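Local structure of tyrosinase (Aspergillus oryzae, 6JU8) at residues I379-A384 / Y437-T442; N266-Y271 / D278-L283. The protein probably oxidises L-tyrosine and L-dopa to L-dopaquinone with molecular oxygen, at a pair of copper ions held in the catalytic domain that forms this chain. The protein carries 1 engineered substitution. One frame throughout, in Å; residues are numbered along the deposited sequence.

Contact 1 (I379-A384 / Y437-T442); sequences IDRLTA and YDYAIT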
ATOM      1  N   ILE A 379      -8.409   7.670 -22.450  1.00  8.35           N
ATOM      2  CA  ILE A 379      -9.400   7.101 -23.382  1.00  8.29           C
ATOM      3  C   ILE A 379      -9.938   8.202 -24.287  1.00  7.57           C
ATOM      4  O   ILE A 379     -10.157   7.972 -25.491  1.00  8.95           O
ATOM      5  CB  ILE A 379     -10.491   6.364 -22.605  1.00  8.52           C
ATOM      6  CG1 ILE A 379      -9.896   5.178 -21.827  1.00  9.61           C
ATOM      7  CG2 ILE A 379     -11.656   5.951 -23.499  1.00  9.31           C
ATOM      8  CD1 ILE A 379      -9.189   4.157 -22.709  1.00  9.52           C
ATOM      9  N   ASP A 380     -10.120   9.404 -23.739  1.00  8.52           N
ATOM     10  CA  ASP A 380     -10.542  10.546 -24.556  1.00  8.66           C
ATOM     11  C   ASP A 380      -9.502  10.901 -25.606  1.00  8.46           C
ATOM     12  O   ASP A 380      -9.835  11.194 -26.766  1.00  9.44           O
ATOM     13  CB  ASP A 380     -10.814  11.762 -23.647  1.00  9.28           C
ATOM     14  CG  ASP A 380     -11.545  12.817 -24.468  1.00  9.58           C
ATOM     15  OD1 ASP A 380     -12.705  12.528 -24.831  1.00 10.41           O
ATOM     16  OD2 ASP A 380     -10.961  13.878 -24.776  1.00  9.86           O
ATOM     17  N   ARG A 381      -8.234  10.891 -25.205  1.00  8.76           N
ATOM     18  CA  ARG A 381      -7.102  11.145 -26.117  1.00  8.11           C
ATOM     19  C   ARG A 381      -7.037  10.108 -27.237  1.00  8.78           C
ATOM     20  O   ARG A 381      -6.840  10.450 -28.408  1.00  8.91           O
ATOM     21  CB  ARG A 381      -5.822  11.168 -25.266  1.00  9.37           C
ATOM     22  CG  ARG A 381      -4.543  11.329 -26.119  1.00 10.10           C
ATOM     23  CD  ARG A 381      -3.353  11.538 -25.162  1.00  9.61           C
ATOM     24  NE  ARG A 381      -2.081  11.386 -25.850  1.00  9.42           N
ATOM     25  CZ  ARG A 381      -1.489  10.206 -26.065  1.00  9.63           C
ATOM     26  NH1 ARG A 381      -2.069   9.073 -25.659  1.00 10.03           N
ATOM     27  NH2 ARG A 381      -0.335  10.141 -26.704  1.00 11.37           N
ATOM     28  N   LEU A 382      -7.195   8.829 -26.881  1.00  8.94           N
ATOM     29  CA  LEU A 382      -7.186   7.777 -27.897  1.00  8.35           C
ATOM     30  C   LEU A 382      -8.337   7.970 -28.878  1.00  8.66           C
ATOM     31  O   LEU A 382      -8.184   7.781 -30.083  1.00 10.06           O
ATOM     32  CB  LEU A 382      -7.289   6.402 -27.246  1.00  9.20           C
ATOM     33  CG  LEU A 382      -6.046   5.964 -26.445  1.00  9.49           C
ATOM     34  CD1 LEU A 382      -6.329   4.645 -25.750  1.00 12.03           C
ATOM     35  CD2 LEU A 382      -4.815   5.873 -27.339  1.00 12.17           C
ATOM     36  N   THR A 383      -9.490   8.387 -28.366  1.00  8.37           N
ATOM     37  CA  THR A 383     -10.625   8.710 -29.237  1.00  8.12           C
ATOM     38  C   THR A 383     -10.237   9.850 -30.171  1.00  7.60           C
ATOM     39  O   THR A 383     -10.528   9.786 -31.388  1.00  9.23           O
ATOM     40  CB  THR A 383     -11.872   9.052 -28.427  1.00  8.22           C
ATOM     41  OG1 THR A 383     -12.214   7.922 -27.608  1.00  9.48           O
ATOM     42  CG2 THR A 383     -13.057   9.292 -29.357  1.00 10.97           C
ATOM     43  N   ALA A 384      -9.651  10.925 -29.643  1.00  9.00           N
ATOM     44  CA  ALA A 384      -9.271  12.069 -30.479  1.00  9.09           C
ATOM     45  C   ALA A 384      -8.240  11.670 -31.504  1.00  9.00           C
ATOM     46  O   ALA A 384      -8.294  12.101 -32.666  1.00 10.18           O
ATOM     47  CB  ALA A 384      -8.730  13.178 -29.562  1.00 10.53           C
ATOM     48  N   TYR A 437      -9.873  22.314 -24.862  1.00 12.49           N
ATOM     49  CA  TYR A 437      -8.650  21.593 -24.554  1.00 12.19           C
ATOM     50  C   TYR A 437      -8.184  20.906 -25.834  1.00 11.53           C
ATOM     51  O   TYR A 437      -8.939  20.753 -26.801  1.00 12.34           O
ATOM     52  CB  TYR A 437      -8.833  20.565 -23.439  1.00 11.96           C
ATOM     53  CG  TYR A 437      -9.728  19.390 -23.793  1.00 11.80           C
ATOM     54  CD1 TYR A 437      -9.234  18.290 -24.457  1.00 12.04           C
ATOM     55  CD2 TYR A 437     -11.089  19.409 -23.470  1.00 12.07           C
ATOM     56  CE1 TYR A 437     -10.073  17.223 -24.784  1.00 10.84           C
ATOM     57  CE2 TYR A 437     -11.934  18.350 -23.767  1.00 10.99           C
ATOM     58  CZ  TYR A 437     -11.408  17.253 -24.430  1.00 11.28           C
ATOM     59  OH  TYR A 437     -12.253  16.202 -24.726  1.00 11.62           O
ATOM     60  N   ASP A 438      -6.931  20.476 -25.793  1.00 12.67           N
ATOM     61  CA  ASP A 438      -6.406  19.695 -26.925  1.00 11.99           C
ATOM     62  C   ASP A 438      -5.348  18.734 -26.382  1.00 10.83           C
ATOM     63  O   ASP A 438      -5.035  18.751 -25.182  1.00 13.29           O
ATOM     64  CB  ASP A 438      -5.845  20.622 -27.983  1.00 14.75           C
ATOM     65  CG  ASP A 438      -5.812  20.103 -29.400  1.00 15.80           C
ATOM     66  OD1 ASP A 438      -6.131  18.911 -29.612  1.00 15.05           O
ATOM     67  OD2 ASP A 438      -5.445  20.898 -30.290  1.00 21.80           O
ATOM     68  N   TYR A 439      -4.816  17.882 -27.249  1.00 10.71           N
ATOM     69  CA  TYR A 439      -3.701  16.993 -26.933  1.00 10.34           C
ATOM     70  C   TYR A 439      -2.523  17.339 -27.836  1.00 12.01           C
ATOM     71  O   TYR A 439      -2.720  17.648 -29.010  1.00 13.59           O
ATOM     72  CB  TYR A 439      -4.099  15.522 -27.145  1.00 11.23           C
ATOM     73  CG  TYR A 439      -5.293  15.158 -26.281  1.00 10.76           C
ATOM     74  CD1 TYR A 439      -5.112  14.927 -24.916  1.00  9.15           C
ATOM     75  CD2 TYR A 439      -6.573  15.067 -26.831  1.00 11.01           C
ATOM     76  CE1 TYR A 439      -6.186  14.596 -24.101  1.00  9.12           C
ATOM     77  CE2 TYR A 439      -7.654  14.740 -26.019  1.00 10.23           C
ATOM     78  CZ  TYR A 439      -7.456  14.512 -24.662  1.00  9.08           C
ATOM     79  OH  TYR A 439      -8.515  14.194 -23.830  1.00  9.78           O
ATOM     80  N   ALA A 440      -1.308  17.268 -27.324  1.00 11.48           N
ATOM     81  CA  ALA A 440      -0.156  17.547 -28.187  1.00 12.76           C
ATOM     82  C   ALA A 440      -0.171  16.695 -29.454  1.00 12.19           C
ATOM     83  O   ALA A 440       0.131  17.183 -30.551  1.00 12.81           O
ATOM     84  CB  ALA A 440       1.159  17.309 -27.466  1.00 12.95           C
ATOM     85  N   ILE A 441      -0.505  15.423 -29.287  1.00 10.82           N
ATOM     86  CA  ILE A 441      -0.448  14.506 -30.413  1.00 11.33           C
ATOM     87  C   ILE A 441      -1.434  14.841 -31.521  1.00 11.37           C
ATOM     88  O   ILE A 441      -1.169  14.387 -32.648  1.00 12.26           O
ATOM     89  CB  ILE A 441      -0.625  13.063 -29.929  1.00 10.72           C
ATOM     90  CG1 ILE A 441      -0.208  12.048 -31.001  1.00 13.38           C
ATOM     91  CG2 ILE A 441      -2.037  12.794 -29.437  1.00 12.01           C
ATOM     92  CD1 ILE A 441       0.013  10.662 -30.403  1.00 13.92           C
ATOM     93  N   THR A 442      -2.485  15.590 -31.214  1.00 11.51           N
ATOM     94  CA  THR A 442      -3.478  15.962 -32.236  1.00 13.92           C
ATOM     95  C   THR A 442      -3.256  17.375 -32.756  1.00 15.02           C
ATOM     96  O   THR A 442      -4.066  17.893 -33.529  1.00 21.67           O
ATOM     97  CB  THR A 442      -4.928  15.796 -31.757  1.00 13.93           C
ATOM     98  OG1 THR A 442      -5.163  16.394 -30.474  1.00 15.51           O
ATOM     99  CG2 THR A 442      -5.253  14.319 -31.566  1.00 15.51           C
TER
HETATM  100  O   HOH W   1      -0.756  13.988 -26.620  1.00 10.55           O

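Contact 2 (N266-Y271 / D278-L283); sequences NEHPWY and DSVPTL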
ATOM      1  N   ASN A 266       1.767  -5.197 -17.225  1.00 10.06           N
ATOM      2  CA  ASN A 266       2.809  -5.773 -18.060  1.00 10.44           C
ATOM      3  C   ASN A 266       2.605  -7.239 -18.369  1.00 11.15           C
ATOM      4  O   ASN A 266       3.120  -7.717 -19.399  1.00 13.36           O
ATOM      5  CB  ASN A 266       4.174  -5.495 -17.402  1.00 11.05           C
ATOM      6  CG  ASN A 266       4.465  -4.006 -17.463  1.00 10.39           C
ATOM      7  OD1 ASN A 266       4.745  -3.446 -18.531  1.00 11.35           O
ATOM      8  ND2 ASN A 266       4.362  -3.345 -16.309  1.00 11.99           N
ATOM      9  N   GLU A 267       1.810  -7.952 -17.581  1.00  9.93           N
ATOM     10  CA  GLU A 267       1.410  -9.326 -17.896  1.00 11.67           C
ATOM     11  C   GLU A 267       0.186  -9.382 -18.813  1.00 10.61           C
ATOM     12  O   GLU A 267      -0.023 -10.418 -19.448  1.00 13.00           O
ATOM     13  CB  GLU A 267       1.112 -10.119 -16.617  1.00 12.32           C
ATOM     14  CG  GLU A 267       2.373 -10.439 -15.817  1.00 14.77           C
ATOM     15  CD  GLU A 267       2.242 -11.652 -14.928  1.00 17.68           C
ATOM     16  OE1 GLU A 267       3.273 -12.060 -14.363  1.00 20.95           O
ATOM     17  OE2 GLU A 267       1.135 -12.205 -14.781  1.00 22.07           O
ATOM     18  N   HIS A 268      -0.570  -8.301 -18.883  1.00 10.39           N
ATOM     19  CA  HIS A 268      -1.729  -8.115 -19.740  1.00 10.40           C
ATOM     20  C   HIS A 268      -2.654  -9.314 -19.834  1.00 10.62           C
ATOM     21  O   HIS A 268      -2.901  -9.805 -20.941  1.00 12.45           O
ATOM     22  CB  HIS A 268      -1.263  -7.653 -21.131  1.00 12.82           C
ATOM     23  CG  HIS A 268      -0.258  -8.525 -21.805  1.00 11.98           C
ATOM     24  ND1 HIS A 268      -0.566  -9.689 -22.465  1.00 15.58           N
ATOM     25  CD2 HIS A 268       1.085  -8.372 -21.921  1.00 11.75           C
ATOM     26  CE1 HIS A 268       0.534 -10.249 -22.952  1.00 15.94           C
ATOM     27  NE2 HIS A 268       1.540  -9.455 -22.656  1.00 14.60           N
ATOM     28  N   PRO A 269      -3.226  -9.777 -18.724  1.00 11.08           N
ATOM     29  CA  PRO A 269      -4.154 -10.916 -18.796  1.00 11.78           C
ATOM     30  C   PRO A 269      -5.511 -10.501 -19.328  1.00 11.08           C
ATOM     31  O   PRO A 269      -6.430 -10.178 -18.573  1.00 12.72           O
ATOM     32  CB  PRO A 269      -4.202 -11.366 -17.334  1.00 13.93           C
ATOM     33  CG  PRO A 269      -3.947 -10.131 -16.533  1.00 12.85           C
ATOM     34  CD  PRO A 269      -3.004  -9.297 -17.350  1.00 12.14           C
ATOM     35  N   TRP A 270      -5.607 -10.504 -20.670  1.00 11.92           N
ATOM     36  CA  TRP A 270      -6.848 -10.104 -21.328  1.00 12.16           C
ATOM     37  C   TRP A 270      -7.991 -11.017 -20.900  1.00 12.02           C
ATOM     38  O   TRP A 270      -7.779 -12.243 -20.858  1.00 15.29           O
ATOM     39  CB  TRP A 270      -6.724 -10.217 -22.859  1.00 11.75           C
ATOM     40  CG  TRP A 270      -5.540  -9.434 -23.369  1.00 10.93           C
ATOM     41  CD1 TRP A 270      -4.315  -9.904 -23.753  1.00 11.01           C
ATOM     42  CD2 TRP A 270      -5.478  -8.017 -23.564  1.00 10.18           C
ATOM     43  NE1 TRP A 270      -3.500  -8.872 -24.160  1.00 11.00           N
ATOM     44  CE2 TRP A 270      -4.196  -7.702 -24.052  1.00 10.22           C
ATOM     45  CE3 TRP A 270      -6.417  -7.000 -23.363  1.00 10.45           C
ATOM     46  CZ2 TRP A 270      -3.819  -6.389 -24.341  1.00 11.05           C
ATOM     47  CZ3 TRP A 270      -6.018  -5.700 -23.653  1.00 10.20           C
ATOM     48  CH2 TRP A 270      -4.746  -5.394 -24.131  1.00 10.68           C
ATOM     49  N   TYR A 271      -9.179 -10.493 -20.631  1.00 11.31           N
ATOM     50  CA  TYR A 271     -10.279 -11.385 -20.233  1.00 13.53           C
ATOM     51  C   TYR A 271     -10.951 -12.034 -21.446  1.00 15.41           C
ATOM     52  O   TYR A 271     -11.585 -13.097 -21.333  1.00 18.22           O
ATOM     53  CB  TYR A 271     -11.305 -10.683 -19.341  1.00 16.06           C
ATOM     54  CG  TYR A 271     -12.152  -9.604 -19.983  1.00 15.25           C
ATOM     55  CD1 TYR A 271     -13.273  -9.900 -20.750  1.00 16.18           C
ATOM     56  CD2 TYR A 271     -11.809  -8.263 -19.818  1.00 14.19           C
ATOM     57  CE1 TYR A 271     -14.057  -8.918 -21.350  1.00 18.20           C
ATOM     58  CE2 TYR A 271     -12.575  -7.281 -20.407  1.00 15.64           C
ATOM     59  CZ  TYR A 271     -13.690  -7.599 -21.162  1.00 19.11           C
ATOM     60  OH  TYR A 271     -14.432  -6.579 -21.734  1.00 19.66           O
ATOM     61  N   ASP A 278      -3.387 -13.997 -34.050  1.00 21.95           N
ATOM     62  CA  ASP A 278      -2.039 -14.091 -34.587  1.00 22.58           C
ATOM     63  C   ASP A 278      -1.018 -14.170 -33.461  1.00 22.15           C
ATOM     64  O   ASP A 278      -0.001 -14.843 -33.578  1.00 27.83           O
ATOM     65  CB  ASP A 278      -1.686 -12.923 -35.508  1.00 26.96           C
ATOM     66  CG  ASP A 278      -1.703 -11.544 -34.881  1.00 29.49           C
ATOM     67  OD1 ASP A 278      -2.742 -11.125 -34.320  1.00 32.49           O
ATOM     68  OD2 ASP A 278      -0.677 -10.821 -34.945  1.00 53.86           O
ATOM     69  N   SER A 279      -1.313 -13.490 -32.369  1.00 21.32           N
ATOM     70  CA  SER A 279      -0.453 -13.375 -31.203  1.00 21.46           C
ATOM     71  C   SER A 279      -1.320 -12.844 -30.062  1.00 19.90           C
ATOM     72  O   SER A 279      -2.454 -12.432 -30.307  1.00 22.48           O
ATOM     73  CB  SER A 279       0.727 -12.421 -31.430  1.00 25.32           C
ATOM     74  OG  SER A 279       0.270 -11.099 -31.648  1.00 32.90           O
ATOM     75  N   VAL A 280      -0.774 -12.877 -28.865  1.00 18.10           N
ATOM     76  CA  VAL A 280      -1.417 -12.230 -27.726  1.00 16.58           C
ATOM     77  C   VAL A 280      -0.649 -10.945 -27.450  1.00 16.23           C
ATOM     78  O   VAL A 280       0.473 -11.018 -26.938  1.00 18.85           O
ATOM     79  CB  VAL A 280      -1.363 -13.154 -26.493  1.00 18.86           C
ATOM     80  CG1 VAL A 280      -1.866 -12.400 -25.277  1.00 20.12           C
ATOM     81  CG2 VAL A 280      -2.172 -14.415 -26.789  1.00 21.25           C
ATOM     82  N   PRO A 281      -1.181  -9.815 -27.869  1.00 14.41           N
ATOM     83  CA  PRO A 281      -0.441  -8.562 -27.809  1.00 13.82           C
ATOM     84  C   PRO A 281      -0.251  -8.063 -26.385  1.00 11.09           C
ATOM     85  O   PRO A 281      -1.059  -8.306 -25.502  1.00 13.76           O
ATOM     86  CB  PRO A 281      -1.339  -7.576 -28.567  1.00 16.61           C
ATOM     87  CG  PRO A 281      -2.210  -8.459 -29.408  1.00 14.67           C
ATOM     88  CD  PRO A 281      -2.515  -9.637 -28.513  1.00 16.95           C
ATOM     89  N   THR A 282       0.840  -7.326 -26.205  1.00 11.38           N
ATOM     90  CA  THR A 282       0.985  -6.516 -25.000  1.00 10.79           C
ATOM     91  C   THR A 282      -0.029  -5.368 -24.990  1.00  9.77           C
ATOM     92  O   THR A 282      -0.685  -5.100 -26.021  1.00 10.37           O
ATOM     93  CB  THR A 282       2.392  -5.928 -24.936  1.00 11.15           C
ATOM     94  OG1 THR A 282       2.562  -5.033 -26.050  1.00 12.05           O
ATOM     95  CG2 THR A 282       3.477  -7.002 -25.020  1.00 13.98           C
ATOM     96  N   LEU A 283      -0.171  -4.688 -23.847  1.00  9.93           N
ATOM     97  CA  LEU A 283      -1.070  -3.541 -23.820  1.00  9.44           C
ATOM     98  C   LEU A 283      -0.589  -2.465 -24.795  1.00  9.84           C
ATOM     99  O   LEU A 283      -1.423  -1.824 -25.443  1.00 10.15           O
ATOM    100  CB  LEU A 283      -1.238  -3.011 -22.402  1.00  9.64           C
ATOM    101  CG  LEU A 283      -2.065  -1.732 -22.234  1.00  9.62           C
ATOM    102  CD1 LEU A 283      -3.477  -1.857 -22.808  1.00 11.83           C
ATOM    103  CD2 LEU A 283      -2.117  -1.365 -20.738  1.00 10.52           C
TER

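Contact 1 (I379-A384 / Y437-T442)
D380 receives the hydroxyls of both Y437 and Y439 on a single carboxylate oxygen, and this is the tight end of the contact. Y439 OH donates to the anti lone pair of D380 OD2, 2.6 Å away, while Y437 OH donates to the same OD2 over 2.7 Å from 35° above the carboxylate plane. A carboxylate suits the place: OD2 accepts from both hydroxyls while OD1 forms a salt bridge with R108. Just beyond, the aliphatic root of R381 lies over the Y439 ring: CB sits 3.7 Å from the ring centroid, a CH-pi contact close to the ring normal. With CG anti to the backbone N (chi1 176°), R381 CG also lies against the ring, near Y439 CD1. A384, small enough to let the ring come near the helix, brings CB to 4.0 Å from Y439 CD2. The spacing Y437-D438-Y439 matches the tyrosine motif (Y-x-Y) known after the central domain of tyrosinases, whose partner is an N-terminal arginine; here R23 makes a cation-pi contact with Y437 and a hydrogen bond to Y439 OH. Toward I441 the fit is looser and a single water mediates, although the residues here are still buried. It accepts from R381 NE and from I441 N, 3.0 Å each, bridging the helix to the loop. R381 NH2 lies 3.8 Å from I441 CD1 and is hydrogen-bonded to Y456 of helix 448-456.

Contact 2 (N266-Y271 / D278-L283)
The rings of W270 and H268 pack against the chain from V280 to L283, within the connection that leads from helix 258-267 to helix 283-292. H268, with positive phi, is the first residue beyond helix 258-267, P269 centres an inverse gamma turn, and T282 is the N-cap of the second helix, its OG1 accepting from D285 N. The two rings use P281 O differently. The indole meets it edge-on: W270 NE1 donates to P281 O over 2.8 Å, with the oxygen only 8° out of the ring plane and the N-H approaching nearly along the C=O axis. The imidazole instead offers a face, with P281 O 3.4 Å above its plane and toward the rim, too poorly angled for a bond to ND1. On that same face T282 CA makes a CH-pi contact, 3.8 Å from the H268 ring centroid. The flat imidazole suits H268's place because its face can lie against the backbone at P281 O and T282 CA. V280 CG1, anti to the backbone N (chi1 172°), reaches both rings, 3.8 Å from W270 CD1 and 4.0 Å from H268 CE1. At the far corner of the indole, L283 crosses it at about a right angle, its CD1 4.0 Å from W270 CH2.

Contact 1 and contact 2 do not touch: their centres are 24 Å apart and their nearest atoms about 8 Å. Both nevertheless border helix 328-340, which carries the copper ligands H332 and H336, and both reach F152, through I379 and L382 of segment 379-384 and L283 of contact 2. Contact 1 is the more central, and its D380 side chain lies about 6 Å from those of H376 and H107, which bind different coppers, and about 11 Å from a copper ion. Contact 2 approaches the site through L283, whose side chain is about 9 Å from that of H332 and about 13 Å from a copper; its other end is at the surface.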